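Local atomic coordinates of CARDB domain-containing protein (Pyrococcus furiosus, PDB entry 3IDU), a protein that is of unknown function but binds two manganese ions through its CARDB domain, an all-beta module of the E-set clan that forms one part of a longer protein. Residues F16-V21 with V102-E107; H40-G45 with K73-L78; T61-W66 with F80-T85. One frame throughout, in Å; residues are numbered along the deposited sequence.

Contact 1: F16-V21 with V102-E107; sequences FPDLTV and VVELNE. With MN (manganese (II) ion), chain C; MN (manganese (II) ion), chain D.
Residues 16-21 run from loop into the strand starting at Leu19; 102-107 form an irregular loop between strands 88-96 and 111-118. The backbones come nearest at Asp18 and Glu104, with CA atoms 4.7 Å apart. One backbone hydrogen bond joins them: Leu105 N donates to Pro17 O at 3.1 Å, nearly along the C=O axis. Glu104 carries the contact as the bridging carboxylate of a di-metal site. Its CG stands anti to the carbonyl carbon (chi1 -49°) and the extended chain reaches between the two manganese ions. Glu104 OE1 binds the manganese of chain C at 2.2 Å and Glu104 OE2 that of chain D. Leu19 N donates to Glu104 OE1, at 2.9 Å, from above the carboxylate plane. The chain C ion also binds Asp18 OD1, Leu19 O and Asn106 O, with Asn109 and Asn110. The chain D ion takes Val102 O, Glu107 OE2 and a water, with Asp97 and Asn100. Glu107 OE1 accepts from Glu104 N at 2.8 Å. On the outer side Leu105 CD2 presses on Phe16 CB at 3.3 Å; buried Pro17 puts CG against Val102 CG1. Sharing an ion brings Asp18 OD1 and Glu104 OE1 close; they are not hydrogen-bonded. The site ties the start of strand 19-24 to this CARDB loop. Its metals probably offset repulsion among the carboxylates, so the loop's conformation is likely to depend on them.

Contact 2: H40-G45 with K73-L78; sequences HVKNLG and KEEKVL
The tight part is the ladder of two antiparallel strands, their segment axes 4.7 Å apart. Val41 and Lys76 form a hydrogen-bonded pair: Val41 N donates to Lys76 O at 2.9 Å, and Lys76 N to Val41 O. Asn43 N adds a bond to Glu74 O. At the strand end Asn43 OD1 accepts from Gly45 N in an Asx turn, and Asn43 ND2 donates to Ile47 O. More loosely, Lys73 N gives Gly45 O a weak bond. The solvent side carries His40, Lys42, Glu75 and Val77. Glu75 is extended, CG anti to the backbone N (chi1 178°). Glu75 OE1 lies in the His40 ring plane and accepts from His40 ND1 at 3.0 Å, and a water bonds to both. Lys42 CG lies 3.4 Å from Glu75 CG. The salt bridge from Lys42 NZ to Glu75 OE2 is long. An alanine here would lose the bond to His40 ND1 and the atoms lying along Lys42, and would probably leave the ring less firmly oriented. Val77 CG2 sits over one face of the His40 ring, a CH-pi contact 4.1 Å from its centroid. On the other sheet face Val41 packs on Val21 and Leu70. Strand 35-43 lies mid-sheet between strands 19-24 and 75-82.

Contact 3: T61-W66 with F80-T85; sequences TLYKNW and FNWTPT
Tyr63 reaches across from strand 61-70 to strand 75-82 and makes the one direct hydrogen bond here. Its OH donates to Asn81 O at 2.6 Å, in the carbonyl plane. Tyr63 OH also accepts from a water at 2.8 Å, and that water is weakly bonded to Thr83 N. Along the edge of the Tyr63 ring, CE1 meets CD2 of Phe80 at 3.6 Å; the two rings cross obliquely. Trp82 turns the edge of its five-membered ring toward the face of Tyr63, an edge-to-face pair with centroids 5.5 Å apart. Tyr63, Phe80 and Trp82 thus form an aromatic cluster. Trp66 touches the other side of Phe80: its CH2 comes to CD1 of Phe80 at 3.9 Å, with the Trp66 edge leading. Lys64 runs extended past Phe80, its CD 3.7 Å from CB of Phe80. Its NZ donates to Thr79 O, and a second water joins it to Asn81 N. The two strands do not pair. Their segment axes pass 9.0 Å apart at 154°, each strand at the margin of a different sheet, so here the two sheets of the beta sandwich are joined through side chains and water, not by strand pairing. Tyr63 and Lys64 both face Val56 in a classic beta bulge, which puts two successive side chains on the side toward 80-85. Tyr63 CG is anti to the backbone N (chi1 -178°), sending the ring across. Further out, Phe80 meets the ring of Tyr37 nearly parallel. Pro84 CG lies over the centre of one face of Trp82, and Tyr90 meets Trp82 edge-to-face.

Contacts 1 and 2 are neighbours, with centres 11 Å apart, and strands 19-24 and 35-43 lie side by side. Asp18 joins them: its N is 2.9 Å from Asn43 OD1 and its O is 2.8 Å from Leu44 N, both probable hydrogen bonds. The Asx turn of contact 2 therefore backs a residue that binds the chain C manganese, and the Leu44 side chain comes within about 7 Å of a manganese ion. Contacts 2 and 3 share strand 75-82 and meet where Leu78 CD1 packs on Trp66 CG at 3.7 Å. Contact 3 lies away from the metals: its centre is about 25 Å from that of contact 1, on the other side of the chain's centre.

Contact 1: F16-V21 with V102-E107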
loop_
_atom_site.group_PDB
_atom_site.type_symbol
_atom_site.label_atom_id
_atom_site.label_comp_id
_atom_site.label_asym_id
_atom_site.label_seq_id
_atom_site.Cartn_x
_atom_site.Cartn_y
_atom_site.Cartn_z
ATOM N N PHE A 16 -0.136 20.481 2.812
ATOM C CA PHE A 16 0.660 19.396 2.228
ATOM C C PHE A 16 -0.092 18.092 2.086
ATOM O O PHE A 16 -0.984 17.788 2.876
ATOM C CB PHE A 16 1.882 19.057 3.089
ATOM C CG PHE A 16 2.804 20.204 3.336
ATOM C CD1 PHE A 16 2.594 21.060 4.411
ATOM C CD2 PHE A 16 3.905 20.406 2.517
ATOM C CE1 PHE A 16 3.474 22.105 4.671
ATOM C CE2 PHE A 16 4.791 21.445 2.764
ATOM C CZ PHE A 16 4.577 22.300 3.846
ATOM N N PRO A 17 0.259 17.296 1.069
ATOM C CA PRO A 17 -0.453 16.028 0.955
ATOM C C PRO A 17 0.294 15.081 1.898
ATOM O O PRO A 17 1.319 15.457 2.465
ATOM C CB PRO A 17 -0.257 15.651 -0.520
ATOM C CG PRO A 17 1.096 16.218 -0.839
ATOM C CD PRO A 17 1.086 17.566 -0.121
ATOM N N ASP A 18 -0.238 13.885 2.112
ATOM C CA ASP A 18 0.462 12.888 2.915
ATOM C C ASP A 18 -0.025 11.529 2.478
ATOM O O ASP A 18 -1.117 11.089 2.834
ATOM C CB ASP A 18 0.254 13.029 4.427
ATOM C CG ASP A 18 1.123 12.041 5.208
ATOM O OD1 ASP A 18 1.937 11.350 4.558
ATOM O OD2 ASP A 18 1.012 11.944 6.450
ATOM N N LEU A 19 0.806 10.878 1.688
ATOM C CA LEU A 19 0.499 9.570 1.160
ATOM C C LEU A 19 0.822 8.474 2.154
ATOM O O LEU A 19 1.841 8.520 2.833
ATOM C CB LEU A 19 1.305 9.359 -0.115
ATOM C CG LEU A 19 1.006 10.380 -1.207
ATOM C CD1 LEU A 19 2.101 10.360 -2.264
ATOM C CD2 LEU A 19 -0.348 10.060 -1.826
ATOM N N THR A 20 -0.052 7.479 2.231
ATOM C CA THR A 20 0.164 6.356 3.126
ATOM C C THR A 20 -0.365 5.097 2.451
ATOM O O THR A 20 -1.196 5.174 1.546
ATOM C CB THR A 20 -0.563 6.553 4.471
ATOM O OG1 THR A 20 -0.026 5.637 5.436
ATOM C CG2 THR A 20 -2.047 6.288 4.312
ATOM N N VAL A 21 0.117 3.941 2.888
ATOM C CA VAL A 21 -0.322 2.672 2.319
ATOM C C VAL A 21 -0.510 1.608 3.392
ATOM O O VAL A 21 0.173 1.610 4.418
ATOM C CB VAL A 21 0.689 2.124 1.286
ATOM C CG1 VAL A 21 0.703 2.993 0.049
ATOM C CG2 VAL A 21 2.075 2.049 1.909
ATOM N N VAL A 102 7.080 13.606 -4.246
ATOM C CA VAL A 102 5.989 14.372 -3.649
ATOM C C VAL A 102 6.347 14.785 -2.222
ATOM O O VAL A 102 6.592 13.930 -1.380
ATOM C CB VAL A 102 4.680 13.545 -3.592
ATOM C CG1 VAL A 102 3.552 14.391 -3.026
ATOM C CG2 VAL A 102 4.321 13.035 -4.981
ATOM N N VAL A 103 6.397 16.091 -1.960
ATOM C CA VAL A 103 6.706 16.578 -0.612
ATOM C C VAL A 103 5.463 16.384 0.238
ATOM O O VAL A 103 4.409 16.923 -0.078
ATOM C CB VAL A 103 7.096 18.073 -0.626
ATOM C CG1 VAL A 103 7.264 18.591 0.809
ATOM C CG2 VAL A 103 8.405 18.245 -1.391
ATOM N N GLU A 104 5.588 15.610 1.314
ATOM C CA GLU A 104 4.453 15.324 2.188
ATOM C C GLU A 104 4.713 15.688 3.637
ATOM O O GLU A 104 5.830 16.033 4.029
ATOM C CB GLU A 104 4.121 13.832 2.173
ATOM C CG GLU A 104 3.997 13.179 0.813
ATOM C CD GLU A 104 4.246 11.681 0.896
ATOM O OE1 GLU A 104 3.653 11.026 1.774
ATOM O OE2 GLU A 104 5.037 11.157 0.090
ATOM N N LEU A 105 3.659 15.563 4.431
ATOM C CA LEU A 105 3.730 15.827 5.860
ATOM C C LEU A 105 4.586 14.752 6.528
ATOM O O LEU A 105 5.169 14.980 7.586
ATOM C CB LEU A 105 2.329 15.785 6.470
ATOM C CG LEU A 105 1.282 16.739 5.901
ATOM C CD1 LEU A 105 -0.088 16.359 6.442
ATOM C CD2 LEU A 105 1.632 18.173 6.273
ATOM N N ASN A 106 4.661 13.581 5.904
ATOM C CA ASN A 106 5.427 12.471 6.458
ATOM C C ASN A 106 5.887 11.561 5.320
ATOM O O ASN A 106 5.083 11.139 4.490
ATOM C CB ASN A 106 4.546 11.697 7.445
ATOM C CG ASN A 106 5.303 10.615 8.197
ATOM O OD1 ASN A 106 6.475 10.344 7.925
ATOM N ND2 ASN A 106 4.624 9.982 9.150
ATOM N N GLU A 107 7.186 11.284 5.266
ATOM C CA GLU A 107 7.730 10.414 4.221
ATOM C C GLU A 107 8.026 9.040 4.823
ATOM O O GLU A 107 8.454 8.118 4.122
ATOM C CB GLU A 107 9.028 11.001 3.639
ATOM C CG GLU A 107 9.004 12.503 3.339
ATOM C CD GLU A 107 8.070 12.895 2.203
ATOM O OE1 GLU A 107 7.880 14.119 1.986
ATOM O OE2 GLU A 107 7.534 11.992 1.523
HETATM MN MN MN C . 3.468 9.818 3.663
HETATM MN MN MN D . 6.997 11.718 -0.713
HETATM O O HOH W 1 7.958 9.596 -0.605
#

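Contact 2: H40-G45 with K73-L78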
loop_
_atom_site.group_PDB
_atom_site.type_symbol
_atom_site.label_atom_id
_atom_site.label_comp_id
_atom_site.label_asym_id
_atom_site.label_seq_id
_atom_site.Cartn_x
_atom_site.Cartn_y
_atom_site.Cartn_z
ATOM N N HIS A 40 -4.571 -0.349 0.346
ATOM C CA HIS A 40 -5.310 0.865 0.665
ATOM C C HIS A 40 -4.351 2.053 0.638
ATOM O O HIS A 40 -3.484 2.174 1.500
ATOM C CB HIS A 40 -5.954 0.748 2.051
ATOM C CG HIS A 40 -7.047 -0.274 2.124
ATOM N ND1 HIS A 40 -8.337 0.041 2.487
ATOM C CD2 HIS A 40 -7.047 -1.600 1.846
ATOM C CE1 HIS A 40 -9.088 -1.046 2.427
ATOM N NE2 HIS A 40 -8.329 -2.055 2.041
ATOM N N VAL A 41 -4.504 2.916 -0.363
ATOM C CA VAL A 41 -3.643 4.090 -0.495
ATOM C C VAL A 41 -4.470 5.321 -0.145
ATOM O O VAL A 41 -5.564 5.521 -0.679
ATOM C CB VAL A 41 -3.067 4.199 -1.934
ATOM C CG1 VAL A 41 -4.189 4.419 -2.938
ATOM C CG2 VAL A 41 -2.044 5.322 -2.010
ATOM N N LYS A 42 -3.957 6.145 0.765
ATOM C CA LYS A 42 -4.692 7.328 1.187
ATOM C C LYS A 42 -3.858 8.596 1.141
ATOM O O LYS A 42 -2.629 8.550 1.196
ATOM C CB LYS A 42 -5.202 7.126 2.618
ATOM C CG LYS A 42 -5.790 5.740 2.856
ATOM C CD LYS A 42 -6.045 5.444 4.326
ATOM C CE LYS A 42 -7.278 6.165 4.844
ATOM N NZ LYS A 42 -7.659 5.688 6.215
ATOM N N ASN A 43 -4.544 9.726 1.016
ATOM C CA ASN A 43 -3.895 11.026 1.040
ATOM C C ASN A 43 -4.528 11.693 2.248
ATOM O O ASN A 43 -5.676 12.125 2.189
ATOM C CB ASN A 43 -4.202 11.852 -0.208
ATOM C CG ASN A 43 -3.566 13.231 -0.154
ATOM O OD1 ASN A 43 -2.832 13.552 0.785
ATOM N ND2 ASN A 43 -3.835 14.049 -1.168
ATOM N N LEU A 44 -3.789 11.755 3.347
ATOM C CA LEU A 44 -4.303 12.357 4.570
ATOM C C LEU A 44 -4.239 13.878 4.537
ATOM O O LEU A 44 -4.820 14.537 5.398
ATOM C CB LEU A 44 -3.499 11.856 5.769
ATOM C CG LEU A 44 -3.295 10.345 5.873
ATOM C CD1 LEU A 44 -2.368 10.029 7.040
ATOM C CD2 LEU A 44 -4.636 9.654 6.041
ATOM N N GLY A 45 -3.541 14.423 3.543
ATOM C CA GLY A 45 -3.374 15.864 3.439
ATOM C C GLY A 45 -4.469 16.677 2.776
ATOM O O GLY A 45 -5.424 16.129 2.229
ATOM N N LYS A 73 -7.631 14.124 1.352
ATOM C CA LYS A 73 -8.405 13.220 2.185
ATOM C C LYS A 73 -9.097 12.110 1.395
ATOM O O LYS A 73 -10.161 11.643 1.792
ATOM C CB LYS A 73 -9.445 14.013 2.989
ATOM C CG LYS A 73 -8.848 14.959 4.024
ATOM C CD LYS A 73 -9.935 15.596 4.884
ATOM C CE LYS A 73 -9.351 16.460 5.994
ATOM N NZ LYS A 73 -10.411 17.158 6.782
ATOM N N GLU A 74 -8.507 11.689 0.281
ATOM C CA GLU A 74 -9.106 10.625 -0.524
ATOM C C GLU A 74 -8.387 9.292 -0.313
ATOM O O GLU A 74 -7.195 9.252 0.006
ATOM C CB GLU A 74 -9.085 10.983 -2.014
ATOM C CG GLU A 74 -9.861 9.987 -2.869
ATOM C CD GLU A 74 -9.885 10.326 -4.356
ATOM O OE1 GLU A 74 -10.618 9.642 -5.104
ATOM O OE2 GLU A 74 -9.181 11.263 -4.784
ATOM N N GLU A 75 -9.126 8.203 -0.482
ATOM C CA GLU A 75 -8.564 6.871 -0.326
ATOM C C GLU A 75 -8.988 6.011 -1.498
ATOM O O GLU A 75 -10.103 6.143 -2.006
ATOM C CB GLU A 75 -9.055 6.219 0.973
ATOM C CG GLU A 75 -8.547 4.791 1.167
ATOM C CD GLU A 75 -9.074 4.130 2.430
ATOM O OE1 GLU A 75 -8.692 2.970 2.694
ATOM O OE2 GLU A 75 -9.870 4.763 3.161
ATOM N N LYS A 76 -8.089 5.145 -1.942
ATOM C CA LYS A 76 -8.403 4.237 -3.032
ATOM C C LYS A 76 -7.953 2.842 -2.648
ATOM O O LYS A 76 -6.952 2.668 -1.946
ATOM C CB LYS A 76 -7.719 4.680 -4.328
ATOM C CG LYS A 76 -8.387 5.875 -4.989
ATOM C CD LYS A 76 -7.712 6.272 -6.299
ATOM C CE LYS A 76 -8.490 7.397 -6.971
ATOM N NZ LYS A 76 -7.844 7.902 -8.213
ATOM N N VAL A 77 -8.717 1.851 -3.091
ATOM C CA VAL A 77 -8.407 0.464 -2.809
ATOM C C VAL A 77 -7.945 -0.193 -4.098
ATOM O O VAL A 77 -8.695 -0.294 -5.071
ATOM C CB VAL A 77 -9.639 -0.298 -2.258
ATOM C CG1 VAL A 77 -9.266 -1.746 -1.958
ATOM C CG2 VAL A 77 -10.145 0.385 -0.996
ATOM N N LEU A 78 -6.684 -0.603 -4.103
ATOM C CA LEU A 78 -6.086 -1.259 -5.254
ATOM C C LEU A 78 -6.097 -2.743 -4.947
ATOM O O LEU A 78 -5.881 -3.146 -3.807
ATOM C CB LEU A 78 -4.647 -0.781 -5.438
ATOM C CG LEU A 78 -4.440 0.734 -5.487
ATOM C CD1 LEU A 78 -2.968 1.020 -5.731
ATOM C CD2 LEU A 78 -5.296 1.344 -6.586
HETATM O O HOH W 2 -9.101 1.627 4.693
#

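Contact 3: T61-W66 with F80-T85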
loop_
_atom_site.group_PDB
_atom_site.type_symbol
_atom_site.label_atom_id
_atom_site.label_comp_id
_atom_site.label_asym_id
_atom_site.label_seq_id
_atom_site.Cartn_x
_atom_site.Cartn_y
_atom_site.Cartn_z
ATOM N N THR A 61 10.975 -8.742 -4.275
ATOM C CA THR A 61 10.892 -8.675 -5.728
ATOM C C THR A 61 9.577 -8.019 -6.146
ATOM O O THR A 61 8.510 -8.394 -5.669
ATOM C CB THR A 61 11.002 -10.082 -6.349
ATOM O OG1 THR A 61 12.284 -10.641 -6.024
ATOM C CG2 THR A 61 10.852 -10.014 -7.866
ATOM N N LEU A 62 9.668 -7.031 -7.029
ATOM C CA LEU A 62 8.492 -6.314 -7.498
ATOM C C LEU A 62 7.475 -7.269 -8.098
ATOM O O LEU A 62 7.823 -8.170 -8.867
ATOM C CB LEU A 62 8.897 -5.258 -8.536
ATOM C CG LEU A 62 7.817 -4.308 -9.075
ATOM C CD1 LEU A 62 7.283 -3.434 -7.954
ATOM C CD2 LEU A 62 8.396 -3.451 -10.186
ATOM N N TYR A 63 6.215 -7.059 -7.738
ATOM C CA TYR A 63 5.129 -7.891 -8.228
ATOM C C TYR A 63 4.157 -7.105 -9.099
ATOM O O TYR A 63 3.842 -7.515 -10.211
ATOM C CB TYR A 63 4.372 -8.515 -7.052
ATOM C CG TYR A 63 3.259 -9.444 -7.483
ATOM C CD1 TYR A 63 1.931 -9.175 -7.156
ATOM C CD2 TYR A 63 3.535 -10.589 -8.228
ATOM C CE1 TYR A 63 0.905 -10.026 -7.556
ATOM C CE2 TYR A 63 2.518 -11.445 -8.635
ATOM C CZ TYR A 63 1.206 -11.158 -8.296
ATOM O OH TYR A 63 0.201 -12.006 -8.700
ATOM N N LYS A 64 3.680 -5.967 -8.606
ATOM C CA LYS A 64 2.733 -5.192 -9.393
ATOM C C LYS A 64 2.914 -3.703 -9.162
ATOM O O LYS A 64 3.358 -3.279 -8.096
ATOM C CB LYS A 64 1.302 -5.610 -9.039
ATOM C CG LYS A 64 0.225 -5.083 -9.977
ATOM C CD LYS A 64 -1.133 -5.653 -9.595
ATOM C CE LYS A 64 -2.242 -5.129 -10.498
ATOM N NZ LYS A 64 -3.577 -5.666 -10.107
ATOM N N ASN A 65 2.579 -2.911 -10.174
ATOM C CA ASN A 65 2.703 -1.470 -10.052
ATOM C C ASN A 65 1.459 -0.748 -10.541
ATOM O O ASN A 65 0.747 -1.226 -11.429
ATOM C CB ASN A 65 3.952 -0.968 -10.793
ATOM C CG ASN A 65 4.052 -1.500 -12.201
ATOM O OD1 ASN A 65 3.158 -1.288 -13.022
ATOM N ND2 ASN A 65 5.151 -2.193 -12.495
ATOM N N TRP A 66 1.198 0.397 -9.923
ATOM C CA TRP A 66 0.051 1.237 -10.238
ATOM C C TRP A 66 0.499 2.687 -10.270
ATOM O O TRP A 66 1.479 3.066 -9.632
ATOM C CB TRP A 66 -1.009 1.152 -9.143
ATOM C CG TRP A 66 -1.676 -0.159 -8.939
ATOM C CD1 TRP A 66 -2.883 -0.547 -9.442
ATOM C CD2 TRP A 66 -1.239 -1.215 -8.082
ATOM N NE1 TRP A 66 -3.233 -1.774 -8.940
ATOM C CE2 TRP A 66 -2.240 -2.210 -8.104
ATOM C CE3 TRP A 66 -0.098 -1.418 -7.292
ATOM C CZ2 TRP A 66 -2.139 -3.391 -7.364
ATOM C CZ3 TRP A 66 0.004 -2.588 -6.558
ATOM C CH2 TRP A 66 -1.013 -3.563 -6.600
ATOM N N PHE A 80 -5.045 -6.940 -6.120
ATOM C CA PHE A 80 -4.150 -7.806 -6.870
ATOM C C PHE A 80 -4.325 -9.226 -6.359
ATOM O O PHE A 80 -4.487 -9.451 -5.156
ATOM C CB PHE A 80 -2.683 -7.358 -6.738
ATOM C CG PHE A 80 -2.091 -7.561 -5.368
ATOM C CD1 PHE A 80 -2.190 -6.567 -4.397
ATOM C CD2 PHE A 80 -1.418 -8.742 -5.054
ATOM C CE1 PHE A 80 -1.625 -6.744 -3.133
ATOM C CE2 PHE A 80 -0.850 -8.930 -3.794
ATOM C CZ PHE A 80 -0.953 -7.929 -2.831
ATOM N N ASN A 81 -4.321 -10.181 -7.280
ATOM C CA ASN A 81 -4.467 -11.579 -6.906
ATOM C C ASN A 81 -3.094 -12.225 -6.878
ATOM O O ASN A 81 -2.190 -11.818 -7.606
ATOM C CB ASN A 81 -5.360 -12.322 -7.903
ATOM C CG ASN A 81 -6.731 -11.686 -8.049
ATOM O OD1 ASN A 81 -7.312 -11.196 -7.076
ATOM N ND2 ASN A 81 -7.263 -11.705 -9.267
ATOM N N TRP A 82 -2.941 -13.231 -6.027
ATOM C CA TRP A 82 -1.679 -13.937 -5.913
ATOM C C TRP A 82 -1.901 -15.419 -5.648
ATOM O O TRP A 82 -2.523 -15.800 -4.654
ATOM C CB TRP A 82 -0.831 -13.335 -4.792
ATOM C CG TRP A 82 0.477 -14.043 -4.584
ATOM C CD1 TRP A 82 1.340 -14.476 -5.553
ATOM C CD2 TRP A 82 1.094 -14.353 -3.331
ATOM N NE1 TRP A 82 2.457 -15.035 -4.978
ATOM C CE2 TRP A 82 2.333 -14.973 -3.615
ATOM C CE3 TRP A 82 0.722 -14.169 -1.993
ATOM C CZ2 TRP A 82 3.203 -15.406 -2.611
ATOM C CZ3 TRP A 82 1.587 -14.598 -0.993
ATOM C CH2 TRP A 82 2.815 -15.211 -1.310
ATOM N N THR A 83 -1.385 -16.246 -6.549
ATOM C CA THR A 83 -1.504 -17.690 -6.426
ATOM C C THR A 83 -0.113 -18.265 -6.188
ATOM O O THR A 83 0.628 -18.524 -7.139
ATOM C CB THR A 83 -2.089 -18.311 -7.709
ATOM O OG1 THR A 83 -3.301 -17.630 -8.060
ATOM C CG2 THR A 83 -2.392 -19.786 -7.489
ATOM N N PRO A 84 0.268 -18.450 -4.910
ATOM C CA PRO A 84 1.572 -18.993 -4.514
ATOM C C PRO A 84 1.836 -20.362 -5.129
ATOM O O PRO A 84 0.912 -21.159 -5.298
ATOM C CB PRO A 84 1.466 -19.079 -2.993
ATOM C CG PRO A 84 0.533 -17.982 -2.653
ATOM C CD PRO A 84 -0.524 -18.088 -3.722
ATOM N N THR A 85 3.101 -20.628 -5.448
ATOM C CA THR A 85 3.511 -21.897 -6.043
ATOM C C THR A 85 4.336 -22.733 -5.065
ATOM O O THR A 85 4.431 -23.953 -5.206
ATOM C CB THR A 85 4.364 -21.668 -7.302
ATOM O OG1 THR A 85 5.538 -20.927 -6.948
ATOM C CG2 THR A 85 3.581 -20.892 -8.351
HETATM O O HOH W 3 0.608 -14.820 -8.868
HETATM O O HOH W 4 -3.221 -8.821 -10.073
#